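Local coordinates for protein tryptase inhibitor (Rhipicephalus appendiculatus, PDB 2UUX) that inhibits human tryptase, a serine protease, this chain being the piece of a longer tick protein that carries the modified Kunitz fold, at residues 1-6 with 31-36; 8-13 with 26-31. All coordinates share one frame; numbering follows the deposited sequence. Where two conformers were deposited one is given.

Contact 1 of 2, residues 1-6 with 31-36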
ATOM      1  N   ALA A   1       8.442   8.843  15.308  1.00 33.96           N
ATOM      2  CA  ALA A   1       7.830   8.345  14.040  1.00 32.69           C
ATOM      3  C   ALA A   1       7.658   6.816  13.977  1.00 32.55           C
ATOM      4  O   ALA A   1       8.644   6.099  13.735  1.00 33.56           O
ATOM      5  CB  ALA A   1       8.687   8.805  12.862  1.00 33.18           C
ATOM      6  N   ALA A   2       6.427   6.322  14.177  1.00 31.24           N
ATOM      7  CA  ALA A   2       6.073   4.942  13.770  1.00 30.10           C
ATOM      8  C   ALA A   2       5.286   4.952  12.464  1.00 29.32           C
ATOM      9  O   ALA A   2       4.085   5.258  12.449  1.00 30.19           O
ATOM     10  CB  ALA A   2       5.282   4.223  14.832  1.00 30.34           C
ATOM     11  N   GLU A   3       5.973   4.601  11.376  1.00 27.76           N
ATOM     12  CA  GLU A   3       5.365   4.485  10.070  1.00 26.26           C
ATOM     13  C   GLU A   3       5.668   3.092   9.545  1.00 23.38           C
ATOM     14  O   GLU A   3       6.266   2.270  10.235  1.00 25.31           O
ATOM     15  CB  GLU A   3       5.886   5.559   9.093  1.00 27.05           C
ATOM     16  CG  GLU A   3       7.404   5.717   9.095  1.00 29.28           C
ATOM     17  CD  GLU A   3       8.059   5.794   7.711  1.00 30.45           C
ATOM     18  OE1 GLU A   3       7.384   5.986   6.665  1.00 34.98           O
ATOM     19  OE2 GLU A   3       9.299   5.648   7.699  1.00 35.00           O
ATOM     20  N   CYS A   4       5.242   2.836   8.319  1.00 19.15           N
ATOM     21  CA  CYS A   4       5.488   1.569   7.680  1.00 17.40           C
ATOM     22  C   CYS A   4       6.634   1.724   6.669  1.00 15.24           C
ATOM     23  O   CYS A   4       6.524   2.465   5.689  1.00 15.15           O
ATOM     24  CB  CYS A   4       4.198   1.153   7.005  1.00 16.09           C
ATOM     25  SG  CYS A   4       4.302  -0.366   6.154  1.00 13.91           S
ATOM     26  N   THR A   5       7.744   1.028   6.911  1.00 13.99           N
ATOM     27  CA  THR A   5       8.921   1.046   6.017  1.00 13.94           C
ATOM     28  C   THR A   5       8.872  -0.132   5.069  1.00 12.79           C
ATOM     29  O   THR A   5       8.639  -1.270   5.486  1.00 11.77           O
ATOM     30  CB  THR A   5      10.207   0.989   6.855  1.00 14.72           C
ATOM     31  OG1 THR A   5      10.236   2.144   7.726  1.00 18.83           O
ATOM     32  CG2 THR A   5      11.495   0.894   5.971  1.00 16.49           C
ATOM     33  N   VAL A   6       9.103   0.121   3.773  1.00 11.97           N
ATOM     34  CA  VAL A   6       9.174  -0.959   2.788  1.00 12.04           C
ATOM     35  C   VAL A   6      10.368  -1.890   3.152  1.00 10.98           C
ATOM     36  O   VAL A   6      11.511  -1.415   3.331  1.00 12.65           O
ATOM     37  CB  VAL A   6       9.315  -0.397   1.366  1.00 11.63           C
ATOM     38  CG1 VAL A   6       9.486  -1.530   0.407  1.00 13.69           C
ATOM     39  CG2 VAL A   6       8.117   0.497   1.011  1.00 15.28           C
ATOM     40  N   CYS A  31       3.294  -4.417   7.603  1.00 10.41           N
ATOM     41  CA  CYS A  31       2.549  -3.207   7.868  1.00 10.68           C
ATOM     42  C   CYS A  31       1.945  -2.725   6.579  1.00  9.61           C
ATOM     43  O   CYS A  31       2.443  -3.022   5.488  1.00 10.82           O
ATOM     44  CB  CYS A  31       3.469  -2.156   8.492  1.00 12.11           C
ATOM     45  SG  CYS A  31       4.935  -1.729   7.536  1.00 13.67           S
ATOM     46  N   CYS A  32       0.865  -1.985   6.725  1.00  9.76           N
ATOM     47  CA  CYS A  32       0.157  -1.415   5.628  1.00  9.58           C
ATOM     48  C   CYS A  32       0.638   0.005   5.348  1.00  9.17           C
ATOM     49  O   CYS A  32       0.804   0.811   6.264  1.00 10.60           O
ATOM     50  CB  CYS A  32      -1.320  -1.399   5.951  1.00 10.97           C
ATOM     51  SG  CYS A  32      -2.026  -3.068   5.962  1.00 15.37           S
ATOM     52  N   LYS A  33       0.869   0.290   4.077  1.00  9.58           N
ATOM     53  CA  LYS A  33       1.382   1.559   3.641  1.00  9.19           C
ATOM     54  C   LYS A  33       0.435   2.139   2.604  1.00  8.44           C
ATOM     55  O   LYS A  33      -0.018   1.442   1.705  1.00  9.51           O
ATOM     56  CB  LYS A  33       2.771   1.373   3.057  1.00 11.00           C
ATOM     57  CG  LYS A  33       3.495   2.640   2.869  1.00 10.67           C
ATOM     58  CD  LYS A  33       4.975   2.381   2.567  1.00 11.82           C
ATOM     59  CE  LYS A  33       5.763   3.667   2.563  1.00 13.99           C
ATOM     60  NZ  LYS A  33       5.820   4.368   3.888  1.00 16.23           N
ATOM     61  N   VAL A  34       0.130   3.410   2.750  1.00  9.12           N
ATOM     62  CA  VAL A  34      -0.873   4.069   1.942  1.00 10.31           C
ATOM     63  C   VAL A  34      -0.224   4.874   0.792  1.00 11.22           C
ATOM     64  O   VAL A  34       0.805   5.561   0.975  1.00 11.54           O
ATOM     65  CB  VAL A  34      -1.849   4.903   2.776  0.70 11.35           C
ATOM     66  CG1 VAL A  34      -1.207   6.146   3.191  0.70 11.81           C
ATOM     67  CG2 VAL A  34      -3.144   5.142   2.008  0.70 11.98           C
ATOM     68  N   TYR A  35      -0.817   4.773  -0.384  1.00 10.84           N
ATOM     69  CA  TYR A  35      -0.359   5.507  -1.562  1.00 10.72           C
ATOM     70  C   TYR A  35      -1.544   6.135  -2.243  1.00 11.99           C
ATOM     71  O   TYR A  35      -2.600   5.511  -2.330  1.00 12.79           O
ATOM     72  CB  TYR A  35       0.345   4.571  -2.579  1.00 10.97           C
ATOM     73  CG  TYR A  35       1.671   4.040  -2.132  1.00 10.49           C
ATOM     74  CD1 TYR A  35       2.844   4.644  -2.505  1.00 11.70           C
ATOM     75  CD2 TYR A  35       1.754   2.963  -1.256  1.00 10.82           C
ATOM     76  CE1 TYR A  35       4.074   4.184  -2.054  1.00 12.24           C
ATOM     77  CE2 TYR A  35       2.973   2.483  -0.819  1.00 10.37           C
ATOM     78  CZ  TYR A  35       4.127   3.101  -1.203  1.00 10.33           C
ATOM     79  OH  TYR A  35       5.335   2.610  -0.747  1.00 12.75           O
ATOM     80  N   GLU A  36      -1.368   7.369  -2.717  1.00 12.74           N
ATOM     81  CA  GLU A  36      -2.421   8.056  -3.452  1.00 13.08           C
ATOM     82  C   GLU A  36      -1.900   8.470  -4.830  1.00 12.57           C
ATOM     83  O   GLU A  36      -0.795   8.955  -4.949  1.00 13.19           O
ATOM     84  CB  GLU A  36      -2.910   9.213  -2.554  1.00 15.32           C
ATOM     85  CG  GLU A  36      -3.670  10.338  -3.091  1.00 18.15           C
ATOM     86  CD  GLU A  36      -3.675  11.457  -2.070  1.00 19.12           C
ATOM     87  OE1 GLU A  36      -4.333  11.286  -1.033  1.00 24.30           O
ATOM     88  OE2 GLU A  36      -2.938  12.455  -2.210  1.00 23.49           O
TER
HETATM   89  O   HOH W   1       8.140   6.109   4.109  1.00103.13           O

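Contact 2 of 2, residues 8-13 with 26-31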
ATOM      1  N   ILE A   8      13.298  -4.939   3.224  1.00 15.45           N
ATOM      2  CA  ILE A   8      14.291  -5.618   2.388  1.00 17.17           C
ATOM      3  C   ILE A   8      13.567  -6.607   1.486  1.00 16.56           C
ATOM      4  O   ILE A   8      12.792  -7.417   1.961  1.00 18.23           O
ATOM      5  CB  ILE A   8      15.291  -6.453   3.285  1.00 17.15           C
ATOM      6  CG1 ILE A   8      16.187  -5.551   4.091  1.00 19.68           C
ATOM      7  CG2 ILE A   8      16.023  -7.496   2.464  1.00 18.37           C
ATOM      8  CD1 ILE A   8      17.146  -6.326   4.963  1.00 21.04           C
ATOM      9  N   GLY A   9      13.843  -6.536   0.187  1.00 18.72           N
ATOM     10  CA  GLY A   9      13.297  -7.476  -0.782  1.00 18.52           C
ATOM     11  C   GLY A   9      11.909  -7.114  -1.265  1.00 18.48           C
ATOM     12  O   GLY A   9      11.314  -7.870  -2.018  1.00 19.65           O
ATOM     13  N   TRP A  10      11.405  -5.935  -0.870  1.00 17.32           N
ATOM     14  CA  TRP A  10      10.077  -5.467  -1.282  1.00 16.80           C
ATOM     15  C   TRP A  10      10.253  -4.207  -2.076  1.00 16.52           C
ATOM     16  O   TRP A  10      11.270  -3.497  -1.972  1.00 17.70           O
ATOM     17  CB  TRP A  10       9.084  -5.224  -0.114  1.00 15.92           C
ATOM     18  CG  TRP A  10       8.656  -6.499   0.485  1.00 16.28           C
ATOM     19  CD1 TRP A  10       9.487  -7.392   1.103  1.00 16.72           C
ATOM     20  CD2 TRP A  10       7.354  -7.068   0.567  1.00 14.74           C
ATOM     21  NE1 TRP A  10       8.796  -8.444   1.548  1.00 16.51           N
ATOM     22  CE2 TRP A  10       7.484  -8.299   1.238  1.00 14.93           C
ATOM     23  CE3 TRP A  10       6.094  -6.688   0.120  1.00 13.64           C
ATOM     24  CZ2 TRP A  10       6.413  -9.153   1.461  1.00 15.64           C
ATOM     25  CZ3 TRP A  10       5.033  -7.539   0.332  1.00 15.23           C
ATOM     26  CH2 TRP A  10       5.196  -8.762   0.998  1.00 15.04           C
ATOM     27  N   SER A  11       9.235  -3.934  -2.884  1.00 17.28           N
ATOM     28  CA  SER A  11       9.272  -2.834  -3.838  1.00 16.91           C
ATOM     29  C   SER A  11       8.178  -1.842  -3.537  1.00 16.03           C
ATOM     30  O   SER A  11       7.144  -2.211  -3.015  1.00 14.98           O
ATOM     31  CB  SER A  11       9.054  -3.355  -5.268  1.00 17.76           C
ATOM     32  OG  SER A  11      10.015  -4.346  -5.650  1.00 24.00           O
ATOM     33  N   GLU A  12       8.384  -0.602  -3.942  1.00 16.22           N
ATOM     34  CA  GLU A  12       7.336   0.377  -4.020  1.00 16.19           C
ATOM     35  C   GLU A  12       6.339  -0.033  -5.109  1.00 14.39           C
ATOM     36  O   GLU A  12       6.745  -0.639  -6.099  1.00 15.02           O
ATOM     37  CB  GLU A  12       7.926   1.707  -4.475  1.00 18.18           C
ATOM     38  CG  GLU A  12       9.002   2.265  -3.593  1.00 20.06           C
ATOM     39  CD  GLU A  12       8.467   2.721  -2.273  1.00 20.14           C
ATOM     40  OE1 GLU A  12       7.428   3.425  -2.268  1.00 24.67           O
ATOM     41  OE2 GLU A  12       9.110   2.417  -1.238  1.00 27.59           O
ATOM     42  N   PRO A  13       5.047   0.335  -4.972  1.00 13.72           N
ATOM     43  CA  PRO A  13       4.124   0.085  -6.094  1.00 13.64           C
ATOM     44  C   PRO A  13       4.524   0.899  -7.310  1.00 12.50           C
ATOM     45  O   PRO A  13       5.102   1.949  -7.185  1.00 12.22           O
ATOM     46  CB  PRO A  13       2.760   0.550  -5.566  1.00 14.15           C
ATOM     47  CG  PRO A  13       3.078   1.407  -4.439  1.00 15.31           C
ATOM     48  CD  PRO A  13       4.385   1.029  -3.856  1.00 14.89           C
ATOM     49  N   TYR A  26      -1.256  -0.996   0.815  1.00  9.29           N
ATOM     50  CA  TYR A  26      -0.490  -2.189   0.445  1.00  9.25           C
ATOM     51  C   TYR A  26       0.138  -2.824   1.658  1.00  9.68           C
ATOM     52  O   TYR A  26       0.734  -2.143   2.472  1.00  9.10           O
ATOM     53  CB  TYR A  26       0.656  -1.833  -0.501  1.00 10.94           C
ATOM     54  CG  TYR A  26       0.208  -1.283  -1.802  1.00  8.96           C
ATOM     55  CD1 TYR A  26       0.096  -2.071  -2.910  1.00 11.63           C
ATOM     56  CD2 TYR A  26      -0.086   0.045  -1.939  1.00 12.88           C
ATOM     57  CE1 TYR A  26      -0.298  -1.546  -4.092  1.00 11.98           C
ATOM     58  CE2 TYR A  26      -0.483   0.582  -3.133  1.00 14.03           C
ATOM     59  CZ  TYR A  26      -0.578  -0.214  -4.209  1.00 11.69           C
ATOM     60  OH  TYR A  26      -0.991   0.294  -5.425  1.00 15.22           O
ATOM     61  N   CYS A  27       0.063  -4.145   1.749  1.00  9.82           N
ATOM     62  CA  CYS A  27       0.776  -4.852   2.808  1.00 10.81           C
ATOM     63  C   CYS A  27       2.228  -5.017   2.452  1.00 11.43           C
ATOM     64  O   CYS A  27       2.578  -5.854   1.623  1.00 12.52           O
ATOM     65  CB  CYS A  27       0.130  -6.221   3.100  1.00 12.42           C
ATOM     66  SG  CYS A  27       1.051  -7.168   4.370  1.00 14.01           S
ATOM     67  N   MET A  28       3.071  -4.275   3.137  1.00 10.26           N
ATOM     68  CA  MET A  28       4.507  -4.287   2.956  1.00 11.47           C
ATOM     69  C   MET A  28       5.165  -5.209   3.967  1.00 11.60           C
ATOM     70  O   MET A  28       5.882  -4.776   4.872  1.00 12.19           O
ATOM     71  CB  MET A  28       5.001  -2.850   3.068  1.00 12.77           C
ATOM     72  CG  MET A  28       4.466  -1.927   1.948  1.00 13.34           C
ATOM     73  SD  MET A  28       5.135  -2.432   0.304  1.00 17.62           S
ATOM     74  CE  MET A  28       4.760  -0.919  -0.586  1.00 15.86           C
ATOM     75  N   GLY A  29       4.891  -6.495   3.804  1.00 12.74           N
ATOM     76  CA  GLY A  29       5.450  -7.514   4.688  1.00 11.60           C
ATOM     77  C   GLY A  29       4.754  -7.629   6.027  1.00 10.42           C
ATOM     78  O   GLY A  29       4.170  -8.656   6.332  1.00 11.59           O
ATOM     79  N   ASN A  30       4.827  -6.576   6.835  1.00 11.29           N
ATOM     80  CA  ASN A  30       4.224  -6.564   8.164  1.00 11.34           C
ATOM     81  C   ASN A  30       3.542  -5.291   8.555  1.00 12.16           C
ATOM     82  O   ASN A  30       3.219  -5.087   9.709  1.00 13.13           O
ATOM     83  CB  ASN A  30       5.284  -6.918   9.216  1.00 12.07           C
ATOM     84  CG  ASN A  30       6.417  -5.928   9.245  1.00 10.91           C
ATOM     85  OD1 ASN A  30       6.312  -4.860   8.628  1.00 12.98           O
ATOM     86  ND2 ASN A  30       7.525  -6.281   9.901  1.00 11.53           N
ATOM     87  N   CYS A  31       3.294  -4.417   7.603  1.00 10.41           N
ATOM     88  CA  CYS A  31       2.549  -3.207   7.868  1.00 10.68           C
ATOM     89  C   CYS A  31       1.945  -2.725   6.579  1.00  9.61           C
ATOM     90  O   CYS A  31       2.443  -3.022   5.488  1.00 10.82           O
ATOM     91  CB  CYS A  31       3.469  -2.156   8.492  1.00 12.11           C
ATOM     92  SG  CYS A  31       4.935  -1.729   7.536  1.00 13.67           S
TER

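Contact 1 of 2, residues 1-6 with 31-36
Cys4 and Cys31 make the covalent core of this contact, their SG atoms 2.0 Å apart in a disulfide with a torsion of 79° about the sulfur–sulfur bond. The bridge joins residues 3-6 of the irregular N-terminal segment to 31-35, the two running nearly at right angles. It also touches the root of a lysine: Cys4 SG lies 3.9 Å from Lys33 CB.

The polar part gathers at the far end of that lysine. The Lys33 chain runs extended as far as CE and then turns at its last torsion (chi4 64°), bringing NZ round to the backbone of Cys4. NZ donates to Cys4 O at 2.7 Å, and the C=O...N angle of 166° makes the approach to the carbonyl almost head-on. Glu3, lying beside Lys33 and pointing the same way, adds a long salt bridge of 3.6 Å from OE1 to NZ. A water closes the triangle, giving a hydrogen bond to Glu3 OE1 (2.7 Å) and taking one from Lys33 NZ (2.9 Å). The ammonium is thus hydrogen-bonded to a carbonyl and a water, with the carboxylate as a longer charge partner that the water also links to it. A methionine in place of Lys33 would probably leave the Cys4 carbonyl without this donor and the Glu3 carboxylate without its countercharge.

Apolar contact is slight. Val6 CG2 lies 4.0 Å from Lys33 CD, the side chains crossing at about a right angle, and also touches the Tyr35 hydroxyl, a polar group hydrogen-bonded to Glu12.

Beyond the two segments, Lys33 and Tyr35 pair through their backbones with Tyr26 and Arg24 of strand 22-27, while Cys32 is disulfide-bonded to Cys49 in helix 46-50. The N-terminal segment is therefore tied to a hairpin that also holds the C-terminal helix.

Contact 2 of 2, residues 8-13 with 26-31
The CA atoms of Trp10 and Met28 come within 7.1 Å, and although 10-13 and 26-29 run almost exactly antiparallel, no hydrogen bond joins them: they meet by side chains laid against backbone and against other side chains, not as paired strands.

Trp10 meets the turn that follows strand 22-27 with its ring face. Gly29 CA is 4.0 Å from the centroid of the six-membered ring and 21° off the normal, a CH-pi contact over the face. Gly29 N sits above the same face, 3.5 Å from the plane but displaced toward the rim. Cys27 O approaches obliquely, 3.2 Å from Trp10 CZ3. The positive phi of Gly29 suits a glycine, and the turn the indole packs on is held by a backbone hydrogen bond from Met28 N to Cys31 O of 2.7 Å.

Met28 starts out pointing away from segment 8-13, but its chain folds at the second torsion (chi2 -66°) and brings the thioether back toward that segment. There CE touches Ser11 O at 3.6 Å and, crossing the proline at about a right angle, Pro13 CD at 3.8 Å.

Pro13 in turn rests on one face of the Tyr26 ring. Its CB stands 4.1 Å from the ring centroid, 27° off the normal, in a second CH-pi contact, with CG above the same face nearer the rim. The phenol hydroxyl is bonded elsewhere, to Thr40 O, while Tyr35 meets the Tyr26 ring with its plane nearly perpendicular.

The two-stranded antiparallel hairpin, with this loop laid against it, is a Kunitz feature. Cys4–Cys31 and Cys27–Cys53 fasten the two chain ends to the hairpin region separately, where a classical Kunitz domain joins the ends by one disulfide, consistent with the modified fold.

How the contacts relate
From the N terminus, the chain enters contact 1 at residues 1-6, passes straight into the first half of contact 2 at 8-13, and then runs through a loop into strand 22-27. The end of that strand and the turn after it close contact 2; Cys31, just before strand 32-37, and Lys33 on it then close contact 1. Contact 2 is therefore nested within the larger loop of contact 1, and the two share Cys31. Their centres are about 9 Å apart. Lys33 O and Tyr26 N join them across the two-stranded sheet, and Tyr35 OH and Glu12 OE1 join them on the loop side. Together they bind the irregular N-terminal region to both strands of the hairpin.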